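Local atomic coordinates of L-aspartate semialdehyde sulfurtransferase (Methanocaldococcus jannaschii, PDB entry 3KPB), a protein that probably condenses sulfide with aspartate semialdehyde to form homocysteine, its C-terminal pair of CBS domains, the part described here, binding S-adenosylmethionine and methylthioadenosine. Residues Pro11-Ser16 against Arg103-Ile108. Sequence-based numbering, arbitrary orientation.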
loop_
_atom_site.group_PDB
_atom_site.type_symbol
_atom_site.label_atom_id
_atom_site.label_comp_id
_atom_site.label_asym_id
_atom_site.label_seq_id
_atom_site.Cartn_x
_atom_site.Cartn_y
_atom_site.Cartn_z
ATOM N N PRO A 11 17.479 9.823 -6.408
ATOM C CA PRO A 11 16.995 8.552 -5.891
ATOM C C PRO A 11 17.057 8.537 -4.362
ATOM O O PRO A 11 17.917 9.193 -3.772
ATOM C CB PRO A 11 17.968 7.531 -6.490
ATOM C CG PRO A 11 19.221 8.285 -6.730
ATOM C CD PRO A 11 18.849 9.723 -6.960
ATOM N N ILE A 12 16.129 7.826 -3.731
ATOM C CA ILE A 12 16.190 7.591 -2.292
ATOM C C ILE A 12 16.294 6.083 -2.109
ATOM O O ILE A 12 15.397 5.337 -2.513
ATOM C CB ILE A 12 14.967 8.168 -1.536
ATOM C CG1 ILE A 12 14.956 9.698 -1.648
ATOM C CG2 ILE A 12 14.993 7.732 -0.065
ATOM C CD1 ILE A 12 13.654 10.349 -1.254
ATOM N N THR A 13 17.404 5.644 -1.516
ATOM C CA THR A 13 17.683 4.221 -1.324
ATOM C C THR A 13 18.078 3.962 0.129
ATOM O O THR A 13 18.297 4.902 0.899
ATOM C CB THR A 13 18.823 3.730 -2.250
ATOM O OG1 THR A 13 20.038 4.418 -1.922
ATOM C CG2 THR A 13 18.485 3.971 -3.722
ATOM N N ALA A 14 18.195 2.684 0.486
ATOM C CA ALA A 14 18.636 2.275 1.818
ATOM C C ALA A 14 19.481 1.019 1.714
ATOM O O ALA A 14 19.409 0.295 0.718
ATOM C CB ALA A 14 17.440 2.029 2.722
ATOM N N HIS A 15 20.282 0.764 2.743
ATOM C CA HIS A 15 21.038 -0.481 2.828
ATOM C C HIS A 15 20.200 -1.598 3.459
ATOM O O HIS A 15 19.203 -1.324 4.132
ATOM C CB HIS A 15 22.339 -0.250 3.589
ATOM C CG HIS A 15 23.293 0.655 2.874
ATOM N ND1 HIS A 15 23.726 0.407 1.588
ATOM C CD2 HIS A 15 23.909 1.797 3.264
ATOM C CE1 HIS A 15 24.557 1.362 1.214
ATOM N NE2 HIS A 15 24.687 2.217 2.212
ATOM N N SER A 16 20.594 -2.851 3.232
ATOM C CA SER A 16 19.784 -3.994 3.662
ATOM C C SER A 16 19.928 -4.353 5.142
ATOM O O SER A 16 19.084 -5.064 5.693
ATOM C CB SER A 16 20.067 -5.222 2.787
ATOM O OG SER A 16 21.285 -5.854 3.145
ATOM N N ARG A 103 24.007 -1.563 -12.627
ATOM C CA ARG A 103 23.029 -1.855 -11.563
ATOM C C ARG A 103 22.948 -0.795 -10.454
ATOM O O ARG A 103 22.425 -1.060 -9.364
ATOM C CB ARG A 103 23.242 -3.264 -10.982
ATOM C CG ARG A 103 22.419 -4.336 -11.664
ATOM C CD ARG A 103 21.236 -4.726 -10.802
ATOM N NE ARG A 103 20.061 -5.052 -11.603
ATOM C CZ ARG A 103 18.933 -5.564 -11.119
ATOM N NH1 ARG A 103 18.814 -5.831 -9.824
ATOM N NH2 ARG A 103 17.920 -5.819 -11.938
ATOM N N ARG A 104 23.454 0.404 -10.734
ATOM C CA ARG A 104 23.255 1.542 -9.833
ATOM C C ARG A 104 21.827 2.064 -9.959
ATOM O O ARG A 104 21.247 2.047 -11.045
ATOM C CB ARG A 104 24.228 2.677 -10.150
ATOM C CG ARG A 104 25.675 2.323 -9.945
ATOM C CD ARG A 104 26.559 3.549 -10.028
ATOM N NE ARG A 104 27.952 3.147 -9.888
ATOM C CZ ARG A 104 28.596 3.042 -8.730
ATOM N NH1 ARG A 104 27.987 3.334 -7.584
ATOM N NH2 ARG A 104 29.868 2.646 -8.724
ATOM N N VAL A 105 21.267 2.548 -8.856
ATOM C CA VAL A 105 19.908 3.081 -8.884
ATOM C C VAL A 105 19.954 4.567 -9.235
ATOM O O VAL A 105 20.501 5.370 -8.477
ATOM C CB VAL A 105 19.167 2.843 -7.535
ATOM C CG1 VAL A 105 17.780 3.477 -7.557
ATOM C CG2 VAL A 105 19.062 1.345 -7.231
ATOM N N VAL A 106 19.387 4.937 -10.380
ATOM C CA VAL A 106 19.463 6.332 -10.822
ATOM C C VAL A 106 18.198 7.123 -10.478
ATOM O O VAL A 106 18.201 8.359 -10.495
ATOM C CB VAL A 106 19.826 6.465 -12.330
ATOM C CG1 VAL A 106 21.245 5.951 -12.587
ATOM C CG2 VAL A 106 18.817 5.737 -13.202
ATOM N N GLY A 107 17.120 6.403 -10.174
ATOM C CA GLY A 107 15.867 7.024 -9.766
ATOM C C GLY A 107 14.765 6.004 -9.593
ATOM O O GLY A 107 15.023 4.797 -9.535
ATOM N N ILE A 108 13.533 6.494 -9.502
ATOM C CA ILE A 108 12.360 5.634 -9.448
ATOM C C ILE A 108 11.206 6.290 -10.197
ATOM O O ILE A 108 11.051 7.516 -10.179
ATOM C CB ILE A 108 11.963 5.267 -7.991
ATOM C CG1 ILE A 108 10.810 4.257 -7.984
ATOM C CG2 ILE A 108 11.610 6.521 -7.182
ATOM C CD1 ILE A 108 10.813 3.326 -6.800
#
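Pro11 and Thr13 meet Val105, Val106 and Gly107 in a small van der Waals contact at the surface, where the loop leading into strand 14-15 of the first CBS motif brushes strand 105-110 of the second. No hydrogen bond joins the two segments, which bury 171 Å² in all. Pro11 covers the largest share: the CB, CG and CD side of its ring rests against the backbone of the strand, with CG 3.6 Å from Val105 O. A proline suits this place because its compact ring offers three methylenes that fit against the strand's backbone. Pro11 CB meets Gly107 CA, and the CA atoms of Pro11 and Gly107 are 4.3 Å apart, the closest approach of the two backbones. Val106 turns its side chain away and meets the ring through its carbonyl group, its O lying 3.8 Å from Pro11 CD. The second point of contact is apolar and tip to tip, Thr13 CG2 against Val105 CG1 at 3.9 Å. In Thr13, OG1 lies between the backbone N and the carbonyl carbon (chi1 63°), which leaves CG2 anti to the carbonyl carbon and facing the valine. Val105 sets CG1 anti to its backbone N, chi1 177°, and the same methyl also lies 4.2 Å from Pro11 CB, so one branch of a beta-branched residue serves both partners. Ile12, between Pro11 and Thr13, points away and belongs to the methylthioadenosine site, whose Ser8 and Asp113 come from the two different motifs. Val106 and Gly107 both pair with Val98, forming a classic beta bulge in the antiparallel pairing of strands 95-99 and 105-110. Val105 also packs on Val38 and Leu44 of the first motif's sheet, where Thr13 likewise touches Val38, while Ala14 bonds to strand 35-38 and rests on helix 20-30.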